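Local atomic coordinates of fatty acyl CoA synthetase FADD13 (FATTY-ACYL-CoA SYNTHETASE) (Mycobacterium tuberculosis, PDB entry 3R44), a protein that belongs to the ANL superfamily of AMP-binding enzymes, with a large N-terminal part and a smaller C-terminal domain. Residues Leu63-Ala66 / Lys67-Val71; Val107-Ile110 / Leu111-Gly115; Trp251-Ile254 / Val255-Val259; Val275-Phe278 / Ala279-Ala283. All blocks are in the same frame, centred on the assembly; numbering follows the deposited sequence. Where two conformers were deposited one is given.

Interaction 1 of 4, residues Leu63-Ala66 / Lys67-Val71; sequences LGIA and KGDRV
A type II beta turn runs from Ala66 to Asp69, with Lys67 and Gly68 at its corners, Gly68 having positive phi, and is closed by the backbone bond from Asp69 N to Ala66 O (3.0 Å). A Schellman motif at Gly64 has just ended helix 46-62, and the turn feeds the chain into strand 70-74 of the four-stranded parallel sheet. The carboxylate of Asp69 answers the turn bond in reverse: with CG held beside its own backbone N (chi1 -71°), OD2 reaches back to Ala66 N at 2.7 Å and takes the N-H on its anti side, 29° out of the carboxylate plane. Next to this polar pair, Ile65 runs past Asp69 in the opposite sense, and Ile65 CD1 meets both Asp69 CB (3.7 Å) and Val71 CG2 (3.6 Å), with Leu60 and Val118 continuing the apolar patch. Arg70 NH1 bonds Gly68 O at 2.9 Å, the oxygen lying in the guanidinium plane, while Arg70 NE goes to Ser114 O. Two bonds in opposite directions between Ala66 and Asp69 thus hold the turn from backbone and side chain at once, and the Ala66 N-H probably offsets the carbonyl oxygens of Gly64 and Ala66 near OD2.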
ATOM      1  N   LEU A  63      -6.888  22.219  19.799  1.00 28.65           N
ATOM      2  CA  LEU A  63      -6.713  22.871  18.510  1.00 28.47           C
ATOM      3  C   LEU A  63      -8.001  23.028  17.716  1.00 28.92           C
ATOM      4  O   LEU A  63      -8.006  23.656  16.659  1.00 31.03           O
ATOM      5  CB  LEU A  63      -5.645  22.135  17.700  1.00 27.60           C
ATOM      6  CG  LEU A  63      -4.254  22.058  18.318  1.00 26.99           C
ATOM      7  CD1 LEU A  63      -3.312  21.106  17.525  1.00 27.82           C
ATOM      8  CD2 LEU A  63      -3.639  23.454  18.425  1.00 31.26           C
ATOM      9  N   GLY A  64      -9.120  22.571  18.243  1.00 27.32           N
ATOM     10  CA  GLY A  64     -10.383  22.851  17.581  1.00 27.72           C
ATOM     11  C   GLY A  64     -10.856  21.671  16.768  1.00 26.53           C
ATOM     12  O   GLY A  64     -11.908  21.741  16.127  1.00 26.73           O
ATOM     13  N   ILE A  65     -10.112  20.570  16.827  1.00 25.01           N
ATOM     14  CA  ILE A  65     -10.526  19.370  16.085  1.00 24.95           C
ATOM     15  C   ILE A  65     -11.771  18.738  16.721  1.00 25.94           C
ATOM     16  O   ILE A  65     -11.844  18.521  17.933  1.00 27.72           O
ATOM     17  CB  ILE A  65      -9.382  18.321  15.945  1.00 22.99           C
ATOM     18  CG1 ILE A  65      -8.279  18.805  15.014  1.00 24.82           C
ATOM     19  CG2 ILE A  65      -9.942  16.915  15.514  1.00 22.87           C
ATOM     20  CD1 ILE A  65      -8.692  19.137  13.569  1.00 26.48           C
ATOM     21  N   ALA A  66     -12.779  18.515  15.898  1.00 27.06           N
ATOM     22  CA  ALA A  66     -14.022  17.915  16.326  1.00 26.63           C
ATOM     23  C   ALA A  66     -14.341  16.813  15.357  1.00 25.48           C
ATOM     24  O   ALA A  66     -13.604  16.572  14.386  1.00 24.07           O
ATOM     25  CB  ALA A  66     -15.159  18.970  16.355  1.00 28.42           C
ATOM     26  N   LYS A  67     -15.443  16.138  15.617  1.00 24.21           N
ATOM     27  CA  LYS A  67     -15.911  15.054  14.751  1.00 23.71           C
ATOM     28  C   LYS A  67     -15.962  15.472  13.283  1.00 21.49           C
ATOM     29  O   LYS A  67     -16.553  16.493  12.922  1.00 21.22           O
ATOM     30  CB  LYS A  67     -17.303  14.569  15.192  1.00 25.39           C
ATOM     31  CG  LYS A  67     -17.838  13.419  14.343  1.00 27.63           C
ATOM     32  CD  LYS A  67     -19.245  13.013  14.798  1.00 35.89           C
ATOM     33  CE  LYS A  67     -19.808  11.914  13.886  1.00 38.99           C
ATOM     34  NZ  LYS A  67     -18.673  11.128  13.385  1.00 41.49           N
ATOM     35  N   GLY A  68     -15.268  14.718  12.447  1.00 18.69           N
ATOM     36  CA  GLY A  68     -15.298  14.875  11.004  1.00 17.59           C
ATOM     37  C   GLY A  68     -14.145  15.754  10.483  1.00 17.84           C
ATOM     38  O   GLY A  68     -13.830  15.682   9.292  1.00 18.33           O
ATOM     39  N   ASP A  69     -13.500  16.529  11.362  1.00 17.29           N
ATOM     40  CA  ASP A  69     -12.403  17.470  10.969  1.00 17.58           C
ATOM     41  C   ASP A  69     -11.127  16.665  10.557  1.00 17.16           C
ATOM     42  O   ASP A  69     -10.834  15.605  11.166  1.00 16.30           O
ATOM     43  CB  ASP A  69     -12.021  18.415  12.112  1.00 18.01           C
ATOM     44  CG  ASP A  69     -13.080  19.462  12.424  1.00 23.59           C
ATOM     45  OD1 ASP A  69     -13.848  19.839  11.499  1.00 21.73           O
ATOM     46  OD2 ASP A  69     -13.127  19.869  13.611  1.00 23.87           O
ATOM     47  N   ARG A  70     -10.394  17.154   9.556  1.00 15.64           N
ATOM     48  CA  ARG A  70      -9.218  16.433   9.061  1.00 15.41           C
ATOM     49  C   ARG A  70      -7.954  16.959   9.680  1.00 15.39           C
ATOM     50  O   ARG A  70      -7.753  18.182   9.765  1.00 14.19           O
ATOM     51  CB  ARG A  70      -9.105  16.486   7.525  1.00 14.07           C
ATOM     52  CG  ARG A  70      -9.950  15.454   6.745  1.00 14.80           C
ATOM     53  CD  ARG A  70     -11.435  15.771   6.750  1.00 16.02           C
ATOM     54  NE  ARG A  70     -11.732  17.022   6.027  1.00 15.58           N
ATOM     55  CZ  ARG A  70     -12.797  17.806   6.192  1.00 19.43           C
ATOM     56  NH1 ARG A  70     -13.687  17.628   7.171  1.00 17.32           N
ATOM     57  NH2 ARG A  70     -12.924  18.859   5.402  1.00 19.50           N
ATOM     58  N   VAL A  71      -7.122  16.020  10.138  1.00 15.52           N
ATOM     59  CA  VAL A  71      -5.791  16.301  10.732  1.00 15.54           C
ATOM     60  C   VAL A  71      -4.788  15.609   9.807  1.00 14.65           C
ATOM     61  O   VAL A  71      -4.769  14.349   9.711  1.00 14.09           O
ATOM     62  CB  VAL A  71      -5.630  15.643  12.139  1.00 16.52           C
ATOM     63  CG1 VAL A  71      -4.250  16.061  12.725  1.00 17.34           C
ATOM     64  CG2 VAL A  71      -6.835  16.060  13.040  1.00 18.26           C
TER

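Interaction 2 of 4, residues Val107-Ile110 / Leu111-Gly115; sequences VSFI and LSDSG
The ring of Phe109 carries Asp113 CB over one face, 4.0 Å above the plane and displaced toward the rim. The carboxylate of Asp113 runs alongside in the same direction, its plane turned only 23° from that of the ring, and OD1 comes to 3.9 Å from Phe109 CZ. Both side chains have CG opposite the backbone N, which sends them out together from successive turns of the helix. The ring also stacks with His184, and Asp113 OD2 is hydrogen-bonded to the hydroxyl of Tyr177, a residue of strand 172-178. Helix 104-114 belongs to the beta-alpha-beta crossover that links strand 94-97 to strand 118-121 of the parallel sheet, passing strand 70-74 on the way. On its sheet-facing side Val107 CG1 and Leu111 CD1 approach to 4.2 Å, with Val107 touching Leu74 and Leu111 touching Ala72. The helix finishes in a Schellman motif, with Gly115 as the C-prime residue of positive phi. In this last turn Ile110 O accepts twice from Ser114: from the backbone N at 2.9 Å and from OG at 2.8 Å, the two donors arriving from opposite faces of the carbonyl plane. The hydroxyl can do this because chi1 of 61° places OG between the backbone N and the carbonyl carbon, and OG is also hydrogen-bonded to Ser116 OG. One residue earlier, Asp113 N binds Phe109 O at 2.7 Å.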
ATOM      1  N   VAL A 107       1.891  17.988  -1.877  1.00 20.39           N
ATOM      2  CA  VAL A 107       1.429  18.096  -0.482  1.00 18.97           C
ATOM      3  C   VAL A 107       0.390  19.199  -0.348  1.00 19.57           C
ATOM      4  O   VAL A 107      -0.650  18.969   0.282  1.00 15.97           O
ATOM      5  CB  VAL A 107       2.563  18.234   0.536  1.00 20.29           C
ATOM      6  CG1 VAL A 107       2.016  18.453   1.932  1.00 19.06           C
ATOM      7  CG2 VAL A 107       3.510  16.978   0.504  1.00 19.15           C
ATOM      8  N   SER A 108       0.616  20.327  -1.034  1.00 20.97           N
ATOM      9  CA  SER A 108      -0.329  21.457  -1.028  1.00 21.12           C
ATOM     10  C   SER A 108      -1.663  21.039  -1.642  1.00 20.31           C
ATOM     11  O   SER A 108      -2.731  21.322  -1.120  1.00 20.00           O
ATOM     12  CB  SER A 108       0.245  22.714  -1.750  1.00 23.00           C
ATOM     13  OG  SER A 108      -0.477  23.831  -1.289  1.00 24.46           O
ATOM     14  N   PHE A 109      -1.605  20.264  -2.707  1.00 20.15           N
ATOM     15  CA  PHE A 109      -2.845  19.758  -3.269  1.00 19.54           C
ATOM     16  C   PHE A 109      -3.668  18.954  -2.284  1.00 16.97           C
ATOM     17  O   PHE A 109      -4.893  19.146  -2.152  1.00 17.11           O
ATOM     18  CB  PHE A 109      -2.589  18.906  -4.505  1.00 19.73           C
ATOM     19  CG  PHE A 109      -3.831  18.303  -5.048  1.00 19.49           C
ATOM     20  CD1 PHE A 109      -4.704  19.049  -5.818  1.00 24.90           C
ATOM     21  CD2 PHE A 109      -4.156  16.994  -4.748  1.00 21.48           C
ATOM     22  CE1 PHE A 109      -5.889  18.471  -6.285  1.00 26.66           C
ATOM     23  CE2 PHE A 109      -5.324  16.415  -5.189  1.00 23.91           C
ATOM     24  CZ  PHE A 109      -6.189  17.151  -5.978  1.00 22.81           C
ATOM     25  N   ILE A 110      -3.005  18.011  -1.634  1.00 16.03           N
ATOM     26  CA  ILE A 110      -3.646  17.114  -0.689  1.00 15.31           C
ATOM     27  C   ILE A 110      -4.277  17.849   0.457  1.00 15.84           C
ATOM     28  O   ILE A 110      -5.423  17.545   0.828  1.00 16.53           O
ATOM     29  CB  ILE A 110      -2.627  16.060  -0.142  1.00 15.60           C
ATOM     30  CG1 ILE A 110      -2.291  15.117  -1.286  1.00 14.33           C
ATOM     31  CG2 ILE A 110      -3.169  15.323   1.072  1.00 14.68           C
ATOM     32  CD1 ILE A 110      -1.120  14.033  -0.918  1.00 14.96           C
ATOM     33  N   LEU A 111      -3.536  18.830   1.009  1.00 16.38           N
ATOM     34  CA  LEU A 111      -4.060  19.676   2.087  1.00 16.79           C
ATOM     35  C   LEU A 111      -5.278  20.453   1.678  1.00 18.63           C
ATOM     36  O   LEU A 111      -6.204  20.542   2.462  1.00 17.15           O
ATOM     37  CB  LEU A 111      -2.980  20.591   2.669  1.00 17.04           C
ATOM     38  CG  LEU A 111      -1.777  19.910   3.337  1.00 15.50           C
ATOM     39  CD1 LEU A 111      -0.812  21.004   3.752  1.00 17.74           C
ATOM     40  CD2 LEU A 111      -2.208  19.083   4.597  1.00 16.51           C
ATOM     41  N   SER A 112      -5.287  21.002   0.462  1.00 20.09           N
ATOM     42  CA  SER A 112      -6.450  21.702  -0.054  1.00 20.90           C
ATOM     43  C   SER A 112      -7.580  20.803  -0.346  1.00 19.17           C
ATOM     44  O   SER A 112      -8.727  21.127  -0.046  1.00 18.53           O
ATOM     45  CB  SER A 112      -6.166  22.401  -1.377  1.00 22.46           C
ATOM     46  OG  SER A 112      -5.233  23.410  -1.185  1.00 27.96           O
ATOM     47  N   ASP A 113      -7.299  19.691  -1.014  1.00 18.02           N
ATOM     48  CA  ASP A 113      -8.343  18.787  -1.372  1.00 17.21           C
ATOM     49  C   ASP A 113      -9.057  18.180  -0.145  1.00 17.28           C
ATOM     50  O   ASP A 113     -10.298  18.012  -0.144  1.00 17.00           O
ATOM     51  CB  ASP A 113      -7.817  17.647  -2.244  1.00 17.22           C
ATOM     52  CG  ASP A 113      -8.956  16.750  -2.805  1.00 19.39           C
ATOM     53  OD1 ASP A 113      -9.522  17.096  -3.869  1.00 19.76           O
ATOM     54  OD2 ASP A 113      -9.249  15.693  -2.230  1.00 18.70           O
ATOM     55  N   SER A 114      -8.276  17.805   0.857  1.00 16.19           N
ATOM     56  CA  SER A 114      -8.796  17.202   2.057  1.00 15.73           C
ATOM     57  C   SER A 114      -9.459  18.202   2.969  1.00 17.06           C
ATOM     58  O   SER A 114     -10.212  17.796   3.857  1.00 17.71           O
ATOM     59  CB  SER A 114      -7.717  16.483   2.844  1.00 15.44           C
ATOM     60  OG  SER A 114      -6.697  17.372   3.261  1.00 14.74           O
ATOM     61  N   GLY A 115      -9.129  19.475   2.796  1.00 18.50           N
ATOM     62  CA  GLY A 115      -9.619  20.548   3.656  1.00 18.95           C
ATOM     63  C   GLY A 115      -9.132  20.342   5.079  1.00 19.44           C
ATOM     64  O   GLY A 115      -9.883  20.635   6.071  1.00 17.65           O
TER

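Interaction 3 of 4, residues Trp251-Ile254 / Val255-Val259; sequences WSLI and VEERV
Ile254 and Val259 meet across a Schellman motif, the C-terminal cap of helix 247-256, their side chains crossing at about a right angle with Ile254 CG1 4.2 Å from Val259 CB. This is the apolar contact familiar from such caps, between a residue of the last helical turn and the one just after the C-prime position, here Arg258 with positive phi. The cap's two signature bonds run from Val259 N to Ile254 O (3.0 Å, in the carbonyl plane) and from Arg258 N to Val255 O (3.1 Å). Val259 CB points toward the helix, and Val259 CG2 lies 3.8 Å from Ile254 CA; both residues also rest on Leu215 of the large mixed sheet. A second pair slants across one turn: Leu253, with CG opposite its backbone N (chi1 173°), brings CD1 to 3.9 Å from Glu257 CG. Only the aliphatic part of Glu257 takes part in this, since the chain bends at chi2 and the carboxylate forms salt bridges with Arg43 and Arg213, reaching from the helix end into the sheet. Trp251 points elsewhere, its NE1 donating to Met272 O. A water bridges the cap itself, donating to Ile254 O and to Val259 O, each at 2.8 Å.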
ATOM      1  N   TRP A 251      18.668  -7.522  11.042  1.00 16.66           N
ATOM      2  CA  TRP A 251      18.692  -8.877  11.607  1.00 18.68           C
ATOM      3  C   TRP A 251      18.976  -8.815  13.097  1.00 19.03           C
ATOM      4  O   TRP A 251      18.442  -9.605  13.844  1.00 18.26           O
ATOM      5  CB  TRP A 251      19.682  -9.799  10.896  1.00 18.60           C
ATOM      6  CG  TRP A 251      19.209 -10.275   9.536  1.00 18.02           C
ATOM      7  CD1 TRP A 251      19.725  -9.914   8.341  1.00 15.95           C
ATOM      8  CD2 TRP A 251      18.107 -11.149   9.251  1.00 15.70           C
ATOM      9  NE1 TRP A 251      19.035 -10.518   7.317  1.00 16.98           N
ATOM     10  CE2 TRP A 251      18.012 -11.247   7.839  1.00 15.92           C
ATOM     11  CE3 TRP A 251      17.161 -11.804  10.032  1.00 14.96           C
ATOM     12  CZ2 TRP A 251      17.051 -12.036   7.200  1.00 16.16           C
ATOM     13  CZ3 TRP A 251      16.191 -12.597   9.393  1.00 19.52           C
ATOM     14  CH2 TRP A 251      16.141 -12.694   7.999  1.00 18.15           C
ATOM     15  N   SER A 252      19.855  -7.913  13.521  1.00 20.11           N
ATOM     16  CA  SER A 252      20.150  -7.730  14.939  0.70 21.65           C
ATOM     17  C   SER A 252      18.879  -7.369  15.691  1.00 20.78           C
ATOM     18  O   SER A 252      18.660  -7.768  16.819  1.00 21.53           O
ATOM     19  CB  SER A 252      21.158  -6.585  15.125  0.70 22.95           C
ATOM     20  OG  SER A 252      21.549  -6.480  16.478  0.70 25.32           O
ATOM     21  N   LEU A 253      18.061  -6.557  15.053  1.00 19.12           N
ATOM     22  CA  LEU A 253      16.870  -6.044  15.674  1.00 18.09           C
ATOM     23  C   LEU A 253      15.905  -7.201  15.788  1.00 17.20           C
ATOM     24  O   LEU A 253      15.239  -7.351  16.818  1.00 18.11           O
ATOM     25  CB  LEU A 253      16.277  -4.923  14.804  1.00 17.48           C
ATOM     26  CG  LEU A 253      14.908  -4.394  15.252  1.00 18.69           C
ATOM     27  CD1 LEU A 253      14.919  -4.004  16.748  1.00 19.75           C
ATOM     28  CD2 LEU A 253      14.396  -3.216  14.351  1.00 16.08           C
ATOM     29  N   ILE A 254      15.816  -7.997  14.726  1.00 15.61           N
ATOM     30  CA  ILE A 254      14.920  -9.156  14.670  1.00 15.80           C
ATOM     31  C   ILE A 254      15.283 -10.181  15.781  1.00 16.74           C
ATOM     32  O   ILE A 254      14.406 -10.738  16.473  1.00 17.06           O
ATOM     33  CB  ILE A 254      14.970  -9.785  13.263  1.00 14.86           C
ATOM     34  CG1 ILE A 254      14.069  -9.003  12.300  1.00 14.21           C
ATOM     35  CG2 ILE A 254      14.614 -11.278  13.270  1.00 14.81           C
ATOM     36  CD1 ILE A 254      14.258  -9.418  10.831  1.00 11.11           C
ATOM     37  N   VAL A 255      16.573 -10.349  15.999  1.00 17.61           N
ATOM     38  CA  VAL A 255      17.053 -11.230  17.070  1.00 18.59           C
ATOM     39  C   VAL A 255      16.831 -10.657  18.453  1.00 19.65           C
ATOM     40  O   VAL A 255      16.217 -11.344  19.300  1.00 18.70           O
ATOM     41  CB  VAL A 255      18.517 -11.636  16.854  1.00 20.78           C
ATOM     42  CG1 VAL A 255      19.046 -12.469  18.013  1.00 22.60           C
ATOM     43  CG2 VAL A 255      18.647 -12.435  15.537  1.00 21.12           C
ATOM     44  N   GLU A 256      17.331  -9.444  18.696  1.00 20.12           N
ATOM     45  CA  GLU A 256      17.230  -8.786  19.991  1.00 23.17           C
ATOM     46  C   GLU A 256      15.794  -8.655  20.479  1.00 22.28           C
ATOM     47  O   GLU A 256      15.552  -8.762  21.683  1.00 22.18           O
ATOM     48  CB  GLU A 256      17.883  -7.392  20.020  1.00 24.30           C
ATOM     49  CG  GLU A 256      19.344  -7.390  19.784  1.00 30.08           C
ATOM     50  CD  GLU A 256      20.133  -8.176  20.824  1.00 39.21           C
ATOM     51  OE1 GLU A 256      19.729  -8.206  22.011  1.00 45.45           O
ATOM     52  OE2 GLU A 256      21.174  -8.749  20.453  1.00 44.81           O
ATOM     53  N   GLU A 257      14.843  -8.455  19.577  1.00 20.88           N
ATOM     54  CA  GLU A 257      13.447  -8.211  19.980  1.00 20.45           C
ATOM     55  C   GLU A 257      12.554  -9.383  19.691  1.00 19.64           C
ATOM     56  O   GLU A 257      11.320  -9.296  19.774  1.00 18.21           O
ATOM     57  CB  GLU A 257      12.918  -6.944  19.316  1.00 20.79           C
ATOM     58  CG  GLU A 257      13.495  -5.696  19.904  1.00 21.66           C
ATOM     59  CD  GLU A 257      13.286  -5.538  21.432  1.00 26.09           C
ATOM     60  OE1 GLU A 257      12.299  -6.016  22.052  1.00 23.50           O
ATOM     61  OE2 GLU A 257      14.144  -4.880  22.032  1.00 26.43           O
ATOM     62  N   ARG A 258      13.197 -10.504  19.409  1.00 18.71           N
ATOM     63  CA  ARG A 258      12.500 -11.765  19.291  1.00 18.80           C
ATOM     64  C   ARG A 258      11.317 -11.638  18.362  1.00 17.55           C
ATOM     65  O   ARG A 258      10.214 -12.051  18.690  1.00 16.46           O
ATOM     66  CB  ARG A 258      12.044 -12.239  20.683  1.00 20.10           C
ATOM     67  CG  ARG A 258      13.173 -12.369  21.772  1.00 22.95           C
ATOM     68  CD  ARG A 258      12.603 -12.845  23.164  1.00 24.81           C
ATOM     69  NE  ARG A 258      11.493 -12.028  23.658  1.00 27.89           N
ATOM     70  CZ  ARG A 258      11.621 -10.788  24.107  1.00 28.77           C
ATOM     71  NH1 ARG A 258      12.834 -10.235  24.196  1.00 29.25           N
ATOM     72  NH2 ARG A 258      10.550 -10.121  24.489  1.00 30.34           N
ATOM     73  N   VAL A 259      11.562 -11.084  17.185  1.00 16.18           N
ATOM     74  CA  VAL A 259      10.549 -10.813  16.203  1.00 14.23           C
ATOM     75  C   VAL A 259      10.029 -12.119  15.571  1.00 14.61           C
ATOM     76  O   VAL A 259      10.797 -13.021  15.190  1.00 13.95           O
ATOM     77  CB  VAL A 259      11.080  -9.807  15.137  1.00 12.31           C
ATOM     78  CG1 VAL A 259      10.071  -9.626  13.946  1.00 10.48           C
ATOM     79  CG2 VAL A 259      11.404  -8.451  15.779  1.00 13.88           C
TER
HETATM   80  O   HOH W   1      21.920  -9.589  17.625  1.00 33.01           O
HETATM   81  O   HOH W   2      13.499 -13.360  15.976  1.00  8.71           O

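Interaction 4 of 4, residues Val275-Phe278 / Ala279-Ala283; sequences VPEF and AELDA
Glu277 and Leu281 lie side by side at the end of a single-turn helix, 276-280, with Glu277 CG 3.9 Å from Leu281 CD1. The turn is loosely bonded: among the bonds from one half to the other, those to Pro276 O and the bond from Glu280 N to Glu277 O are weak, whereas Leu281 N to Glu277 O is short and straight (2.9 Å, 170°). Glu277 is at the centre of the contact. Its CB and CG pair with Leu281 CD1, while the bend at chi2 turns the carboxylate abreast of that of Glu280. The two carboxylate planes stand 81° apart, with Glu277 OE2 3.9 Å from Glu280 OE1, a like-charge approach that is probably mildly unfavourable at this surface. Glu280 adopts a chi1 of 103°, well away from a staggered value, and its side chain folds back over the start of the helix, bringing CD to 3.5 Å from Pro276 O. A water donates both to Glu280 OE2 (2.9 Å) and to Pro276 O, tying the charged end to the first turn. Phe278 packs on Trp251 of helix 247-256, makes an edge-to-face contact with Tyr304 and a cation-pi contact with Lys307. Ala279 also lies in the turn, its N 4.3 Å from Val275 O; a water spans this gap, accepting from Ala279 N at 3.1 Å and donating to Val275 O at 2.7 Å.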
ATOM      1  N   VAL A 275      23.381  -9.270   3.310  1.00 20.30           N
ATOM      2  CA  VAL A 275      24.207  -8.773   4.442  1.00 19.39           C
ATOM      3  C   VAL A 275      24.816  -9.941   5.241  1.00 20.60           C
ATOM      4  O   VAL A 275      24.223 -11.041   5.254  1.00 19.16           O
ATOM      5  CB  VAL A 275      23.410  -7.834   5.302  1.00 17.34           C
ATOM      6  CG1 VAL A 275      23.040  -6.627   4.423  1.00 18.82           C
ATOM      7  CG2 VAL A 275      22.159  -8.487   5.860  1.00 16.04           C
ATOM      8  N   PRO A 276      25.985  -9.717   5.877  1.00 22.17           N
ATOM      9  CA  PRO A 276      26.732 -10.752   6.625  1.00 23.41           C
ATOM     10  C   PRO A 276      25.840 -11.399   7.675  1.00 22.99           C
ATOM     11  O   PRO A 276      25.969 -12.602   7.952  1.00 23.36           O
ATOM     12  CB  PRO A 276      27.830  -9.937   7.320  1.00 24.83           C
ATOM     13  CG  PRO A 276      28.155  -8.876   6.340  1.00 24.40           C
ATOM     14  CD  PRO A 276      26.798  -8.496   5.733  1.00 22.09           C
ATOM     15  N   GLU A 277      24.916 -10.615   8.238  1.00 20.78           N
ATOM     16  CA  GLU A 277      24.037 -11.155   9.266  1.00 21.04           C
ATOM     17  C   GLU A 277      23.116 -12.301   8.816  1.00 20.95           C
ATOM     18  O   GLU A 277      22.655 -13.053   9.670  1.00 23.10           O
ATOM     19  CB  GLU A 277      23.235 -10.063   9.967  1.00 21.25           C
ATOM     20  CG  GLU A 277      24.112  -9.107  10.785  1.00 23.64           C
ATOM     21  CD  GLU A 277      24.905  -8.072   9.917  1.00 30.20           C
ATOM     22  OE1 GLU A 277      24.647  -7.855   8.664  1.00 25.50           O
ATOM     23  OE2 GLU A 277      25.853  -7.484  10.513  1.00 37.42           O
ATOM     24  N   PHE A 278      22.796 -12.390   7.531  1.00 24.50           N
ATOM     25  CA  PHE A 278      21.900 -13.448   7.030  1.00 24.27           C
ATOM     26  C   PHE A 278      22.484 -14.838   7.266  1.00 27.42           C
ATOM     27  O   PHE A 278      21.776 -15.744   7.706  1.00 28.53           O
ATOM     28  CB  PHE A 278      21.667 -13.263   5.547  1.00 23.23           C
ATOM     29  CG  PHE A 278      20.710 -14.253   4.949  1.00 24.12           C
ATOM     30  CD1 PHE A 278      19.380 -14.144   5.156  1.00 24.73           C
ATOM     31  CD2 PHE A 278      21.164 -15.302   4.177  1.00 27.51           C
ATOM     32  CE1 PHE A 278      18.492 -15.053   4.567  1.00 25.29           C
ATOM     33  CE2 PHE A 278      20.297 -16.228   3.630  1.00 29.06           C
ATOM     34  CZ  PHE A 278      18.983 -16.126   3.830  1.00 28.71           C
ATOM     35  N   ALA A 279      23.766 -14.963   6.950  1.00 29.71           N
ATOM     36  CA  ALA A 279      24.516 -16.204   7.103  1.00 33.20           C
ATOM     37  C   ALA A 279      24.804 -16.398   8.568  1.00 35.23           C
ATOM     38  O   ALA A 279      24.922 -17.532   9.008  1.00 38.41           O
ATOM     39  CB  ALA A 279      25.841 -16.137   6.306  1.00 33.21           C
ATOM     40  N   GLU A 280      24.951 -15.306   9.321  1.00 35.80           N
ATOM     41  CA  GLU A 280      25.575 -15.394  10.632  1.00 38.37           C
ATOM     42  C   GLU A 280      24.691 -15.418  11.879  1.00 38.65           C
ATOM     43  O   GLU A 280      25.015 -16.105  12.837  1.00 40.22           O
ATOM     44  CB  GLU A 280      26.785 -14.454  10.719  1.00 40.84           C
ATOM     45  CG  GLU A 280      26.731 -13.162  11.440  1.00 43.12           C
ATOM     46  CD  GLU A 280      27.797 -12.160  10.882  1.00 48.78           C
ATOM     47  OE1 GLU A 280      27.623 -10.932  11.087  1.00 51.31           O
ATOM     48  OE2 GLU A 280      28.784 -12.575  10.218  1.00 50.38           O
ATOM     49  N   LEU A 281      23.553 -14.731  11.863  1.00 36.45           N
ATOM     50  CA  LEU A 281      22.667 -14.710  13.033  1.00 36.68           C
ATOM     51  C   LEU A 281      21.563 -15.754  12.863  1.00 36.11           C
ATOM     52  O   LEU A 281      21.139 -16.004  11.731  1.00 36.04           O
ATOM     53  CB  LEU A 281      22.057 -13.310  13.206  1.00 35.51           C
ATOM     54  CG  LEU A 281      22.986 -12.156  13.610  1.00 36.67           C
ATOM     55  CD1 LEU A 281      22.188 -10.848  13.701  1.00 33.89           C
ATOM     56  CD2 LEU A 281      23.737 -12.394  14.922  1.00 39.45           C
ATOM     57  N   ASP A 282      21.118 -16.368  13.969  1.00 35.31           N
ATOM     58  CA  ASP A 282      20.005 -17.317  13.953  1.00 33.77           C
ATOM     59  C   ASP A 282      18.779 -16.621  14.557  1.00 32.20           C
ATOM     60  O   ASP A 282      18.862 -16.044  15.643  1.00 32.46           O
ATOM     61  CB  ASP A 282      20.310 -18.566  14.785  1.00 36.18           C
ATOM     62  N   ALA A 283      17.636 -16.742  13.906  1.00 29.38           N
ATOM     63  CA  ALA A 283      16.412 -16.118  14.472  1.00 28.51           C
ATOM     64  C   ALA A 283      15.290 -17.143  14.685  1.00 28.16           C
ATOM     65  O   ALA A 283      14.375 -17.223  13.866  1.00 25.04           O
ATOM     66  CB  ALA A 283      15.963 -14.991  13.625  1.00 24.93           C
TER
HETATM   67  O   HOH W   3      25.178 -13.455   4.645  1.00 21.02           O
HETATM   68  O   HOH W   4      28.327 -14.081   7.801  1.00 22.80           O

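In the fold
Each of the four contacts shows how a short local stretch shapes a helix or strand end, but their chemistry differs with burial. Interactions 1 and 2 sit about the four-stranded parallel sheet, touch through Arg70 NE and Ser114 O (2.8 Å), and are partly buried, with polar side chains bonded to backbone atoms beside apolar packing. Interactions 3 and 4 lie some 11 Å apart between centres: interaction 3 rests on the large mixed sheet, and interaction 4 packs against helix 247-256, through Trp251. Interaction 3 is partly buried and built on apolar cap packing; interaction 4 is a surface contact, mostly weak bonds, neighbouring carboxylates and bridging water. Interactions 2 and 4 occupy opposite sides of the chain's centre.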